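Local coordinates for uncharacterized protein (Nostoc punctiforme, PDB 2QDR), which is of unknown function but has a cupin-type double-stranded beta-helix fold and is a putative dioxygenase, at residues R40-A45 and Y261-S266. Residues are numbered along the deposited sequence; the frame is centred on the assembly and turned at random.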
loop_
_atom_site.group_PDB
_atom_site.type_symbol
_atom_site.label_atom_id
_atom_site.label_comp_id
_atom_site.label_asym_id
_atom_site.label_seq_id
_atom_site.Cartn_x
_atom_site.Cartn_y
_atom_site.Cartn_z
ATOM N N ARG A 40 -40.152 -10.609 -11.702
ATOM C CA ARG A 40 -40.321 -10.828 -13.149
ATOM C C ARG A 40 -40.571 -12.279 -13.586
ATOM O O ARG A 40 -40.116 -13.229 -12.960
ATOM C CB ARG A 40 -39.116 -10.297 -13.936
ATOM C CG ARG A 40 -38.891 -8.802 -13.819
ATOM C CD ARG A 40 -37.843 -8.352 -14.835
ATOM N NE ARG A 40 -37.538 -6.922 -14.747
ATOM C CZ ARG A 40 -36.750 -6.251 -15.592
ATOM N NH1 ARG A 40 -36.216 -6.830 -16.668
ATOM N NH2 ARG A 40 -36.537 -4.950 -15.392
ATOM N N ARG A 41 -41.287 -12.392 -14.704
ATOM C CA ARG A 41 -41.648 -13.638 -15.341
ATOM C C ARG A 41 -40.572 -13.893 -16.395
ATOM O O ARG A 41 -40.221 -12.961 -17.107
ATOM C CB ARG A 41 -43.005 -13.479 -16.012
ATOM C CG ARG A 41 -43.656 -14.732 -16.597
ATOM C CD ARG A 41 -44.913 -14.290 -17.359
ATOM N NE ARG A 41 -45.787 -15.347 -17.903
ATOM C CZ ARG A 41 -45.539 -16.099 -18.990
ATOM N NH1 ARG A 41 -44.389 -16.013 -19.668
ATOM N NH2 ARG A 41 -46.441 -16.998 -19.379
ATOM N N THR A 42 -40.052 -15.109 -16.506
ATOM C CA THR A 42 -39.048 -15.394 -17.531
ATOM C C THR A 42 -39.733 -15.888 -18.807
ATOM O O THR A 42 -40.950 -16.111 -18.834
ATOM C CB THR A 42 -38.056 -16.444 -17.062
ATOM O OG1 THR A 42 -38.745 -17.687 -16.872
ATOM C CG2 THR A 42 -37.400 -15.998 -15.757
ATOM N N ALA A 43 -38.940 -16.034 -19.864
ATOM C CA ALA A 43 -39.415 -16.531 -21.151
ATOM C C ALA A 43 -39.785 -18.003 -21.061
ATOM O O ALA A 43 -40.644 -18.456 -21.791
ATOM C CB ALA A 43 -38.360 -16.339 -22.226
ATOM N N ILE A 44 -39.138 -18.738 -20.164
ATOM C CA ILE A 44 -39.390 -20.171 -19.970
ATOM C C ILE A 44 -40.381 -20.534 -18.840
ATOM O O ILE A 44 -40.632 -21.720 -18.630
ATOM C CB ILE A 44 -38.040 -20.937 -19.706
ATOM C CG1 ILE A 44 -37.458 -20.662 -18.297
ATOM C CG2 ILE A 44 -37.027 -20.607 -20.803
ATOM C CD1 ILE A 44 -36.159 -21.394 -18.020
ATOM N N ALA A 45 -40.925 -19.552 -18.111
ATOM C CA ALA A 45 -41.847 -19.832 -17.000
ATOM C C ALA A 45 -43.171 -19.094 -17.145
ATOM O O ALA A 45 -43.190 -17.933 -17.538
ATOM C CB ALA A 45 -41.197 -19.468 -15.692
ATOM N N TYR A 261 -28.710 -16.514 -20.958
ATOM C CA TYR A 261 -29.120 -15.474 -20.028
ATOM C C TYR A 261 -29.627 -16.055 -18.719
ATOM O O TYR A 261 -30.064 -17.210 -18.674
ATOM C CB TYR A 261 -30.220 -14.650 -20.701
ATOM C CG TYR A 261 -30.986 -13.675 -19.827
ATOM C CD1 TYR A 261 -32.113 -14.094 -19.142
ATOM C CD2 TYR A 261 -30.608 -12.344 -19.714
ATOM C CE1 TYR A 261 -32.830 -13.248 -18.359
ATOM C CE2 TYR A 261 -31.332 -11.466 -18.921
ATOM C CZ TYR A 261 -32.450 -11.931 -18.249
ATOM O OH TYR A 261 -33.198 -11.103 -17.452
ATOM N N TRP A 262 -29.553 -15.264 -17.654
ATOM C CA TRP A 262 -30.068 -15.705 -16.366
ATOM C C TRP A 262 -30.845 -14.613 -15.636
ATOM O O TRP A 262 -30.748 -13.429 -15.964
ATOM C CB TRP A 262 -28.953 -16.242 -15.468
ATOM C CG TRP A 262 -27.949 -15.280 -15.015
ATOM C CD1 TRP A 262 -27.989 -14.527 -13.885
ATOM C CD2 TRP A 262 -26.704 -15.004 -15.641
ATOM N NE1 TRP A 262 -26.849 -13.776 -13.776
ATOM C CE2 TRP A 262 -26.045 -14.043 -14.850
ATOM C CE3 TRP A 262 -26.090 -15.454 -16.816
ATOM C CZ2 TRP A 262 -24.791 -13.542 -15.179
ATOM C CZ3 TRP A 262 -24.860 -14.948 -17.146
ATOM C CH2 TRP A 262 -24.217 -14.004 -16.331
ATOM N N TYR A 263 -31.636 -15.069 -14.667
ATOM C CA TYR A 263 -32.458 -14.233 -13.815
ATOM C C TYR A 263 -32.537 -14.907 -12.457
ATOM O O TYR A 263 -32.990 -16.032 -12.350
ATOM C CB TYR A 263 -33.861 -14.028 -14.392
ATOM C CG TYR A 263 -34.773 -13.275 -13.449
ATOM C CD1 TYR A 263 -34.634 -11.906 -13.274
ATOM C CD2 TYR A 263 -35.778 -13.926 -12.737
ATOM C CE1 TYR A 263 -35.470 -11.196 -12.411
ATOM C CE2 TYR A 263 -36.617 -13.228 -11.863
ATOM C CZ TYR A 263 -36.459 -11.864 -11.704
ATOM O OH TYR A 263 -37.288 -11.169 -10.852
ATOM N N CYS A 264 -32.078 -14.208 -11.433
ATOM C CA CYS A 264 -32.056 -14.708 -10.080
ATOM C C CYS A 264 -32.753 -13.694 -9.196
ATOM O O CYS A 264 -32.141 -12.680 -8.851
ATOM C CB CYS A 264 -30.608 -14.892 -9.644
ATOM S SG CYS A 264 -29.679 -15.941 -10.782
ATOM N N PRO A 265 -34.026 -13.945 -8.825
ATOM C CA PRO A 265 -34.689 -12.964 -7.976
ATOM C C PRO A 265 -34.131 -13.011 -6.554
ATOM O O PRO A 265 -33.310 -13.867 -6.235
ATOM C CB PRO A 265 -36.164 -13.380 -8.026
ATOM C CG PRO A 265 -36.128 -14.825 -8.228
ATOM C CD PRO A 265 -34.918 -15.080 -9.116
ATOM N N SER A 266 -34.580 -12.092 -5.716
ATOM C CA SER A 266 -34.099 -12.008 -4.342
ATOM C C SER A 266 -34.218 -13.313 -3.549
ATOM O O SER A 266 -35.229 -13.988 -3.615
ATOM C CB SER A 266 -34.814 -10.871 -3.627
ATOM O OG SER A 266 -34.481 -9.665 -4.291
#
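Tyr263 reaches from strand 260-264 to the loop leading into strand 41-42, making a buried side-chain-to-backbone contact between two antiparallel sheets: strand 41-42 pairs with 79-86 in one, while 260-264 lies between 54-57 and 240-245 in the other. Both sheets belong to a chain of cupin, double-stranded beta-helix character. The tyrosine side chain leaves its strand on the side facing 40-45, and with CG anti to the backbone N (chi1 174°) the phenol oxygen is brought to the backbone at Arg40. There the N-H of Arg40 donates to Tyr263 OH over 3.0 Å, nearly straight at 165°. The same hydroxyl is hydrogen-bonded to Leu37 O, so it accepts from one backbone group and donates to another, holding the 37-40 backbone at two points. Below this polar tip the ring offers carbon: CB of Arg40 lies 3.8 Å from Tyr263 CZ, and the methyl CG2 of Thr42 approaches Tyr263 CD2 obliquely at 4.0 Å. Threonine suits its place because its two branches divide the work, the methyl meeting the ring while OG1 bonds to Gln54 OE1 on strand 54-57. Beyond CB the extended Arg40 side chain turns away from the tyrosine, crossing it at about a right angle, and its NE bonds to Asn36 O. A phenylalanine in place of this tyrosine would probably keep much of the ring packing but leave the Arg40 N-H and Leu37 O without their shared mate. Tyrosine thus combines an apolar ring surface with a hydroxyl that ties the backbone just before strand 41-42, at the buried Arg40, to the sheet of strand 260-264.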